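Local coordinates for fusion protein of Nuclear RNA export factor 2 and Protein panoramix (Drosophila melanogaster, PDB 6IEW) that pairs the UBA domain of a nuclear RNA export factor with the Panoramix segment that binds it, a partnership that serves piRNA-guided cotranscriptional silencing of transposons, at residues L13-V18 with R39-F44; I53-F58 with D72-A77. All coordinates share one frame; numbering follows the deposited sequence.

Contact 1. Residues L13-V18 with R39-F44; sequences LLFQEV and RALKLF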
loop_
_atom_site.group_PDB
_atom_site.type_symbol
_atom_site.label_atom_id
_atom_site.label_comp_id
_atom_site.label_asym_id
_atom_site.label_seq_id
_atom_site.Cartn_x
_atom_site.Cartn_y
_atom_site.Cartn_z
ATOM N N LEU A 13 1.530 6.834 -5.509
ATOM C CA LEU A 13 1.698 5.752 -6.476
ATOM C C LEU A 13 2.710 4.711 -6.006
ATOM O O LEU A 13 2.549 3.521 -6.291
ATOM C CB LEU A 13 2.081 6.304 -7.850
ATOM C CG LEU A 13 0.977 6.933 -8.700
ATOM C CD1 LEU A 13 1.385 6.954 -10.166
ATOM C CD2 LEU A 13 -0.323 6.173 -8.512
ATOM N N LEU A 14 3.774 5.137 -5.323
ATOM C CA LEU A 14 4.715 4.199 -4.712
ATOM C C LEU A 14 3.972 3.166 -3.875
ATOM O O LEU A 14 4.184 1.954 -4.010
ATOM C CB LEU A 14 5.647 4.996 -3.800
ATOM C CG LEU A 14 7.166 4.886 -3.730
ATOM C CD1 LEU A 14 7.776 4.431 -5.044
ATOM C CD2 LEU A 14 7.686 6.262 -3.332
ATOM N N PHE A 15 3.073 3.639 -3.016
ATOM C CA PHE A 15 2.315 2.752 -2.145
ATOM C C PHE A 15 1.254 1.993 -2.926
ATOM O O PHE A 15 1.037 0.796 -2.691
ATOM C CB PHE A 15 1.686 3.592 -1.033
ATOM C CG PHE A 15 0.748 2.835 -0.142
ATOM C CD1 PHE A 15 1.218 2.192 0.992
ATOM C CD2 PHE A 15 -0.610 2.797 -0.419
ATOM C CE1 PHE A 15 0.352 1.508 1.822
ATOM C CE2 PHE A 15 -1.483 2.113 0.410
ATOM C CZ PHE A 15 -0.999 1.467 1.531
ATOM N N GLN A 16 0.581 2.674 -3.859
ATOM C CA GLN A 16 -0.443 2.011 -4.658
ATOM C C GLN A 16 0.144 0.863 -5.469
ATOM O O GLN A 16 -0.482 -0.196 -5.600
ATOM C CB GLN A 16 -1.145 3.016 -5.577
ATOM C CG GLN A 16 -2.281 2.395 -6.390
ATOM C CD GLN A 16 -3.156 3.416 -7.098
ATOM O OE1 GLN A 16 -2.687 4.183 -7.932
ATOM N NE2 GLN A 16 -4.444 3.414 -6.774
ATOM N N GLU A 17 1.347 1.052 -6.021
ATOM C CA GLU A 17 1.951 0.011 -6.846
ATOM C C GLU A 17 2.266 -1.232 -6.022
ATOM O O GLU A 17 2.069 -2.360 -6.487
ATOM C CB GLU A 17 3.212 0.550 -7.525
ATOM C CG GLU A 17 3.806 -0.369 -8.590
ATOM C CD GLU A 17 4.682 -1.468 -8.011
ATOM O OE1 GLU A 17 5.231 -1.277 -6.904
ATOM O OE2 GLU A 17 4.820 -2.524 -8.664
ATOM N N VAL A 18 2.760 -1.043 -4.798
ATOM C CA VAL A 18 3.104 -2.183 -3.950
ATOM C C VAL A 18 1.853 -2.950 -3.546
ATOM O O VAL A 18 1.802 -4.181 -3.641
ATOM C CB VAL A 18 3.904 -1.717 -2.721
ATOM C CG1 VAL A 18 4.085 -2.872 -1.734
ATOM C CG2 VAL A 18 5.242 -1.142 -3.151
ATOM N N ARG A 39 6.121 3.434 6.814
ATOM C CA ARG A 39 5.056 3.466 7.811
ATOM C C ARG A 39 3.702 3.160 7.186
ATOM O O ARG A 39 2.853 2.520 7.817
ATOM C CB ARG A 39 5.037 4.810 8.539
ATOM C CG ARG A 39 6.244 5.026 9.433
ATOM C CD ARG A 39 5.955 6.030 10.540
ATOM N NE ARG A 39 5.466 7.304 10.021
ATOM C CZ ARG A 39 6.254 8.285 9.586
ATOM N NH1 ARG A 39 7.573 8.135 9.592
ATOM N NH2 ARG A 39 5.725 9.409 9.131
ATOM N N ALA A 40 3.484 3.597 5.942
ATOM C CA ALA A 40 2.217 3.317 5.272
ATOM C C ALA A 40 2.041 1.825 5.016
ATOM O O ALA A 40 0.941 1.286 5.191
ATOM C CB ALA A 40 2.119 4.111 3.971
ATOM N N LEU A 41 3.110 1.141 4.604
ATOM C CA LEU A 41 3.019 -0.300 4.394
ATOM C C LEU A 41 2.698 -1.020 5.696
ATOM O O LEU A 41 1.834 -1.906 5.736
ATOM C CB LEU A 41 4.319 -0.828 3.785
ATOM C CG LEU A 41 4.627 -0.321 2.376
ATOM C CD1 LEU A 41 6.010 -0.785 1.942
ATOM C CD2 LEU A 41 3.572 -0.783 1.381
ATOM N N LYS A 42 3.381 -0.643 6.783
ATOM C CA LYS A 42 3.087 -1.240 8.082
ATOM C C LYS A 42 1.654 -0.957 8.507
ATOM O O LYS A 42 0.978 -1.827 9.076
ATOM C CB LYS A 42 4.054 -0.705 9.138
ATOM C CG LYS A 42 5.496 -1.120 8.944
ATOM C CD LYS A 42 6.359 -0.556 10.057
ATOM C CE LYS A 42 7.805 -0.995 9.909
ATOM N NZ LYS A 42 8.663 -0.410 10.979
ATOM N N LEU A 43 1.179 0.263 8.257
ATOM C CA LEU A 43 -0.185 0.617 8.629
ATOM C C LEU A 43 -1.200 -0.188 7.831
ATOM O O LEU A 43 -2.220 -0.626 8.377
ATOM C CB LEU A 43 -0.392 2.119 8.434
ATOM C CG LEU A 43 -1.775 2.657 8.786
ATOM C CD1 LEU A 43 -2.131 2.348 10.232
ATOM C CD2 LEU A 43 -1.848 4.154 8.524
ATOM N N PHE A 44 -0.937 -0.400 6.541
ATOM C CA PHE A 44 -1.808 -1.249 5.731
ATOM C C PHE A 44 -1.899 -2.655 6.312
ATOM O O PHE A 44 -2.991 -3.224 6.425
ATOM C CB PHE A 44 -1.295 -1.296 4.291
ATOM C CG PHE A 44 -1.823 -2.463 3.495
ATOM C CD1 PHE A 44 -3.188 -2.647 3.318
ATOM C CD2 PHE A 44 -0.950 -3.372 2.920
ATOM C CE1 PHE A 44 -3.667 -3.726 2.591
ATOM C CE2 PHE A 44 -1.419 -4.444 2.187
ATOM C CZ PHE A 44 -2.781 -4.627 2.026
#
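Phe-15 and Ala-40 meet where helix 4-19 faces helix 37-49, both in the Nxf2 part of the fusion. One side of the Phe-15 ring does most of the touching: CD1 stands 3.7 Å from Ala-40 CB, while CE1 comes within 3.4 Å of Ala-40 O. That oxygen also accepts the helical bond from Phe-44 N, so the ring packs against backbone whose polar group is already engaged. At the tip, Phe-44 CB lies at the edge of the Phe-15 ring, near its plane, 3.9 Å from Phe-15 CZ. Leu-41 adds a second apolar contact. Its CD2 lies 3.8 Å from Phe-15 CD1 and equally 3.8 Å from Val-18 CG1, so this one methyl group meets residues a helical turn apart on the other helix. With CG anti to the backbone N (chi1 174°), the Phe-15 ring is carried toward helix 37-49; Leu-41, whose CG lies anti to the carbonyl carbon, runs past it in the opposite direction.

The small Ala-40 lets a large ring come down on the helix backbone, although the axes of the two short segments stay 10.7 Å apart and are inclined by 41°. Further out, Ile-29 and Val-30 of helix 23-32, together with Leu-21, also touch Phe-15, placing it in the core of the compact helical UBA fold. Leu-41 and Val-18 both reach Val-84 of the Panoramix helix. The contact thus illustrates an aromatic ring as a packing element shared between helices. No hydrogen bond crosses between the segments, and all five touching residues are buried; apolar packing rather than polar pairing probably makes up this interface.

Contact 2. Residues I53-F58 with D72-A77; sequences IPDLAF and DKRSLA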
loop_
_atom_site.group_PDB
_atom_site.type_symbol
_atom_site.label_atom_id
_atom_site.label_comp_id
_atom_site.label_asym_id
_atom_site.label_seq_id
_atom_site.Cartn_x
_atom_site.Cartn_y
_atom_site.Cartn_z
ATOM N N ILE A 53 -9.813 -3.200 6.107
ATOM C CA ILE A 53 -9.635 -3.037 4.664
ATOM C C ILE A 53 -10.717 -3.836 3.947
ATOM O O ILE A 53 -10.633 -5.072 3.875
ATOM C CB ILE A 53 -8.236 -3.480 4.211
ATOM C CG1 ILE A 53 -7.145 -2.763 5.013
ATOM C CG2 ILE A 53 -8.056 -3.217 2.715
ATOM C CD1 ILE A 53 -7.060 -1.267 4.750
ATOM N N PRO A 54 -11.743 -3.187 3.401
ATOM C CA PRO A 54 -12.800 -3.930 2.709
ATOM C C PRO A 54 -12.265 -4.668 1.490
ATOM O O PRO A 54 -11.257 -4.279 0.896
ATOM C CB PRO A 54 -13.786 -2.833 2.285
ATOM C CG PRO A 54 -13.499 -1.682 3.203
ATOM C CD PRO A 54 -12.027 -1.741 3.458
ATOM N N ASP A 55 -12.965 -5.744 1.118
ATOM C CA ASP A 55 -12.664 -6.444 -0.127
ATOM C C ASP A 55 -12.580 -5.475 -1.303
ATOM O O ASP A 55 -11.689 -5.587 -2.151
ATOM C CB ASP A 55 -13.746 -7.483 -0.426
ATOM C CG ASP A 55 -13.544 -8.792 0.311
ATOM O OD1 ASP A 55 -12.647 -8.884 1.173
ATOM O OD2 ASP A 55 -14.296 -9.745 0.012
ATOM N N LEU A 56 -13.504 -4.512 -1.372
ATOM C CA LEU A 56 -13.548 -3.617 -2.522
ATOM C C LEU A 56 -12.358 -2.667 -2.587
ATOM O O LEU A 56 -12.196 -1.979 -3.600
ATOM C CB LEU A 56 -14.871 -2.835 -2.571
ATOM C CG LEU A 56 -15.305 -1.902 -1.434
ATOM C CD1 LEU A 56 -14.489 -0.612 -1.379
ATOM C CD2 LEU A 56 -16.780 -1.566 -1.594
ATOM N N ALA A 57 -11.540 -2.599 -1.536
ATOM C CA ALA A 57 -10.357 -1.753 -1.593
ATOM C C ALA A 57 -9.283 -2.309 -2.512
ATOM O O ALA A 57 -8.348 -1.579 -2.844
ATOM C CB ALA A 57 -9.788 -1.543 -0.190
ATOM N N PHE A 58 -9.395 -3.563 -2.939
ATOM C CA PHE A 58 -8.362 -4.188 -3.753
ATOM C C PHE A 58 -8.696 -4.022 -5.227
ATOM O O PHE A 58 -9.778 -4.418 -5.679
ATOM C CB PHE A 58 -8.191 -5.652 -3.356
ATOM C CG PHE A 58 -7.679 -5.815 -1.959
ATOM C CD1 PHE A 58 -6.326 -5.677 -1.693
ATOM C CD2 PHE A 58 -8.546 -6.049 -0.908
ATOM C CE1 PHE A 58 -5.848 -5.796 -0.405
ATOM C CE2 PHE A 58 -8.070 -6.170 0.384
ATOM C CZ PHE A 58 -6.719 -6.041 0.631
ATOM N N ASP A 72 -7.607 -13.787 -2.692
ATOM C CA ASP A 72 -6.258 -13.967 -3.217
ATOM C C ASP A 72 -5.595 -12.644 -3.571
ATOM O O ASP A 72 -4.365 -12.539 -3.504
ATOM C CB ASP A 72 -6.265 -14.934 -4.398
ATOM C CG ASP A 72 -6.478 -16.377 -3.962
ATOM O OD1 ASP A 72 -6.423 -16.643 -2.743
ATOM O OD2 ASP A 72 -6.703 -17.234 -4.835
ATOM N N LYS A 73 -6.379 -11.634 -3.949
ATOM C CA LYS A 73 -5.820 -10.296 -4.106
ATOM C C LYS A 73 -5.329 -9.756 -2.770
ATOM O O LYS A 73 -4.266 -9.125 -2.696
ATOM C CB LYS A 73 -6.869 -9.357 -4.702
ATOM C CG LYS A 73 -7.167 -9.613 -6.170
ATOM C CD LYS A 73 -8.363 -8.806 -6.650
ATOM C CE LYS A 73 -8.555 -8.977 -8.144
ATOM N NZ LYS A 73 -9.835 -8.376 -8.613
ATOM N N ARG A 74 -6.101 -9.985 -1.707
ATOM C CA ARG A 74 -5.706 -9.530 -0.381
ATOM C C ARG A 74 -4.412 -10.198 0.059
ATOM O O ARG A 74 -3.487 -9.532 0.539
ATOM C CB ARG A 74 -6.828 -9.832 0.613
ATOM C CG ARG A 74 -6.556 -9.365 2.027
ATOM C CD ARG A 74 -7.675 -9.792 2.967
ATOM N NE ARG A 74 -8.976 -9.243 2.585
ATOM C CZ ARG A 74 -9.429 -8.053 2.971
ATOM N NH1 ARG A 74 -8.688 -7.267 3.742
ATOM N NH2 ARG A 74 -10.628 -7.643 2.579
ATOM N N SER A 75 -4.331 -11.522 -0.092
ATOM C CA SER A 75 -3.120 -12.234 0.306
ATOM C C SER A 75 -1.917 -11.760 -0.492
ATOM O O SER A 75 -0.818 -11.612 0.057
ATOM C CB SER A 75 -3.309 -13.737 0.128
ATOM O OG SER A 75 -4.240 -14.244 1.066
ATOM N N LEU A 76 -2.104 -11.522 -1.791
ATOM C CA LEU A 76 -0.996 -11.047 -2.614
ATOM C C LEU A 76 -0.556 -9.651 -2.191
ATOM O O LEU A 76 0.647 -9.360 -2.146
ATOM C CB LEU A 76 -1.396 -11.067 -4.089
ATOM C CG LEU A 76 -0.351 -10.572 -5.095
ATOM C CD1 LEU A 76 0.941 -11.376 -4.995
ATOM C CD2 LEU A 76 -0.908 -10.626 -6.510
ATOM N N ALA A 77 -1.515 -8.780 -1.869
ATOM C CA ALA A 77 -1.186 -7.420 -1.456
ATOM C C ALA A 77 -0.384 -7.419 -0.161
ATOM O O ALA A 77 0.618 -6.706 -0.033
ATOM C CB ALA A 77 -2.476 -6.618 -1.272
HETATM O O HOH W 1 -10.666 -11.435 1.614
HETATM O O HOH W 2 -10.953 -6.175 -7.536
#
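Arg-74 of the Panoramix part runs across the Phe-58 ring of the Nxf2 part, meeting it from CA out to the guanidinium, with Arg-74 CG passing 3.6 Å from Phe-58 CZ. Near the backbone, Arg-74 CA sits over one face of the ring, 3.9 Å from the centroid, in a CH-pi contact. At the far end the arrangement reverses: Phe-58 CE2 points at the centre of the guanidinium face, 3.5 Å from Arg-74 CZ, and the two planes stand 75° apart. A bend at chi3 (-60°) turns the otherwise extended chain to make this possible. Ala-77 CB closes on the ring edge, 3.6 Å from Phe-58 CE1.

In the plane of the guanidinium lie two acceptors, Ile-53 O and Asp-55 OD1. Arg-74 NH1 and NH2 both donate to Ile-53 O at 2.9 Å, and sharing one acceptor bends these bonds. Straighter, at 159°, is the 2.8 Å salt bridge from Arg-74 NH2 to Asp-55 OD1, which uses its anti lone pair. A water joins Arg-74 NE to the same OD1, and Arg-74 NH1 also bonds Asn-48 OD1 of helix 37-49. A second water links Lys-73 NZ to Phe-58 O.

The join lies within an engineered fusion; its helical side belongs to the Nxf2-interacting region of Panoramix, and is consistent with that binding role. Several bonds on one guanidinium imply a directional attachment, with an aromatic edge against its face.

How the contacts relate
From the N terminus, helix 4-19 leads through helix 23-32 to helix 37-49, whose return closes contact 1 and brings helix 37-49 against helix 4-19 within the UBA domain. Contact 2 opens only afterwards: the loop carrying 53-58 runs into the engineered linker, partly unmodelled, and helix 70-93 closes it. The two contacts therefore stand in series, neither nested nor crossed, with centres about 13 Å apart. Phe-44 connects them. Its CB belongs to contact 1, while its ring extends to contact 2, with Phe-44 CE2 3.8 Å from Ala-77 O and Phe-44 CZ 4.1 Å from Phe-58 CE1. Contact 1 lies within the domain; contact 2 joins it to the Panoramix part.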